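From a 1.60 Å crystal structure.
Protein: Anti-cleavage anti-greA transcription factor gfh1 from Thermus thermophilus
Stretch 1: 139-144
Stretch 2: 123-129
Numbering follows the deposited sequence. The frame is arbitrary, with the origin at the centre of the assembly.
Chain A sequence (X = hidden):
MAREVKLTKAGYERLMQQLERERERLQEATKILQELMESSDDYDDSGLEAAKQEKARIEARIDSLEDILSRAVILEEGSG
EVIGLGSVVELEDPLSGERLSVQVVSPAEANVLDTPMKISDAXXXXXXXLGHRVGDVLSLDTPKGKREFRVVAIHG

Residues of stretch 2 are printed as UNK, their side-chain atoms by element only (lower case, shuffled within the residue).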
# COMPACT_ATOMS: atom_id res chain seq x y z
N SER A 139 3.35 0.40 -5.85
CA SER A 139 1.98 0.79 -6.16
C SER A 139 1.68 -0.03 -7.42
O SER A 139 2.35 0.13 -8.44
CB SER A 139 1.88 2.29 -6.45
OG SER A 139 2.08 3.04 -5.26
N LEU A 140 0.69 -0.91 -7.34
CA LEU A 140 0.37 -1.77 -8.47
C LEU A 140 -1.02 -1.57 -9.05
O LEU A 140 -1.98 -1.31 -8.33
CB LEU A 140 0.52 -3.24 -8.06
CG LEU A 140 1.89 -3.64 -7.49
CD1 LEU A 140 1.85 -5.07 -7.01
CD2 LEU A 140 2.97 -3.46 -8.55
N ASP A 141 -1.10 -1.70 -10.37
CA ASP A 141 -2.35 -1.55 -11.10
C ASP A 141 -2.99 -2.93 -11.21
O ASP A 141 -2.72 -3.69 -12.14
CB ASP A 141 -2.08 -0.99 -12.50
CG ASP A 141 -1.43 0.38 -12.45
OD1 ASP A 141 -2.07 1.33 -11.95
OD2 ASP A 141 -0.27 0.52 -12.91
N THR A 142 -3.83 -3.26 -10.23
CA THR A 142 -4.50 -4.56 -10.19
C THR A 142 -5.86 -4.48 -10.86
O THR A 142 -6.32 -3.40 -11.23
CB THR A 142 -4.70 -5.02 -8.74
OG1 THR A 142 -5.74 -4.25 -8.13
CG2 THR A 142 -3.42 -4.82 -7.94
N PRO A 143 -6.53 -5.63 -11.03
CA PRO A 143 -7.85 -5.62 -11.66
C PRO A 143 -8.89 -4.90 -10.80
O PRO A 143 -9.99 -4.58 -11.26
CB PRO A 143 -8.16 -7.10 -11.85
CG PRO A 143 -7.41 -7.75 -10.72
CD PRO A 143 -6.10 -7.02 -10.76
N LYS A 144 -8.53 -4.64 -9.55
CA LYS A 144 -9.43 -3.95 -8.62
C LYS A 144 -9.03 -2.48 -8.50
O LYS A 144 -9.62 -1.73 -7.73
CB LYS A 144 -9.37 -4.60 -7.23
CG LYS A 144 -9.51 -6.11 -7.24
CD LYS A 144 -10.84 -6.56 -7.84
CE LYS A 144 -10.96 -8.08 -7.83
NZ LYS A 144 -12.24 -8.53 -8.43
N UNK A 123 2.67 -6.67 -18.62
CA UNK A 123 1.58 -5.83 -18.15
C UNK A 123 2.12 -4.77 -17.19
O UNK A 123 3.23 -4.90 -16.68
c UNK A 123 0.53 -6.67 -17.42
o UNK A 123 1.04 -7.13 -16.18
N UNK A 124 1.34 -3.71 -16.93
CA UNK A 124 1.81 -2.68 -16.01
C UNK A 124 2.20 -3.25 -14.64
O UNK A 124 3.20 -2.86 -14.06
c UNK A 124 0.09 -3.29 -17.59
c UNK A 124 0.63 -1.73 -15.93
c UNK A 124 0.07 -1.80 -17.32
N UNK A 125 1.40 -4.18 -14.13
CA UNK A 125 1.68 -4.79 -12.83
C UNK A 125 2.94 -5.65 -12.92
O UNK A 125 3.81 -5.59 -12.05
c UNK A 125 0.53 -6.04 -10.90
c UNK A 125 -2.12 -6.52 -11.54
c UNK A 125 0.50 -5.64 -12.37
s UNK A 125 -0.93 -7.01 -10.38
N UNK A 126 3.03 -6.44 -13.99
CA UNK A 126 4.17 -7.31 -14.18
C UNK A 126 5.48 -6.54 -14.23
O UNK A 126 6.44 -6.89 -13.54
N UNK A 127 5.52 -5.50 -15.06
CA UNK A 127 6.73 -4.70 -15.19
C UNK A 127 7.08 -3.99 -13.90
O UNK A 127 8.25 -3.74 -13.62
n UNK A 127 6.08 -4.07 -20.86
c UNK A 127 6.73 -4.26 -17.72
c UNK A 127 6.58 -3.68 -16.31
c UNK A 127 7.32 -3.72 -20.12
c UNK A 127 7.06 -3.17 -18.73
N UNK A 128 6.06 -3.65 -13.11
CA UNK A 128 6.28 -2.95 -11.85
C UNK A 128 6.89 -3.87 -10.79
O UNK A 128 7.53 -3.39 -9.85
c UNK A 128 4.96 -2.36 -11.35
N UNK A 129 6.68 -5.17 -10.94
CA UNK A 129 7.19 -6.16 -9.99
C UNK A 129 8.61 -6.63 -10.32
O UNK A 129 9.42 -6.88 -9.43
c UNK A 129 6.26 -7.37 -9.96
c UNK A 129 4.91 -7.21 -9.25
c UNK A 129 3.97 -8.33 -9.66
c UNK A 129 5.14 -7.20 -7.75
O HOH W 1 -1.30 -4.35 -14.89

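Position 123 carries two side-chain atoms, one carbon followed by one oxygen, and lies out of reach of the strand. The oxygen accepts from the backbone N of position 126 at 3.0 Å, capping the helix that begins at the next residue. A single carbon bearing a hydroxyl is Ser 123.

At position 124 three carbons close a ring onto the backbone N, and CB, which points toward the strand, lies 3.9 Å from Asp 141 OD2; this is Pro 124. Its lack of an amide hydrogen costs nothing in the first turn, where the backbone N has no carbonyl of the helix to bind.

Position 125 has an unbranched chain of two carbons, a sulfur and a final carbon. It leaves its backbone sideways to the strand, but its end comes nearer, and the terminal carbon lies 3.0 Å from Asp 141 O. The pattern is that of methionine alone. In Met 125, CG lies 4.0 Å from Leu 140 CB, while CE also reaches 3.4 Å from Thr 142 CA and 4.1 Å from Pro 143 CD. The first two chi angles are t, so the chain is extended as far as SD; chi3, at -25°, lies between wells.

Position 126 has no side-chain atoms and is Gly 126. An ideal CB here would point away from the strand and be crowded by Ser 123 OG at 3.2 Å, the same oxygen that caps its N.

Position 127 has four carbons in a row ending in nitrogen, stays clear of the strand, and is Lys 127. Its backbone N donates to Ser 123 O at 2.9 Å.

Position 128 bears one carbon, CB, which points toward the strand and packs against Leu 140 CD2 at 3.6 Å; it is therefore Ala 128.

Position 129 shows four carbons, forked at the second. Its CB points sideways, but the end of the side chain turns nearer, bringing one terminal carbon to 4.0 Å from Leu 140 CD1. This is Leu 129, and the carbon is CD2.

The helix and strand run at 155° to one another, with their axes 7.3 Å apart at closest approach. Leu 140 points toward the helix and packs against Met 125, Ala 128 and Leu 129, while Met 125 continues the apolar surface to Pro 143. No direct hydrogen bond joins the stretches; water 1 instead accepts from Met 125 N at 2.8 Å and donates to Asp 141 O at 3.2 Å, bridging the two backbones beside this mainly apolar contact.

Stretch 2 123-129: SPMGKAL
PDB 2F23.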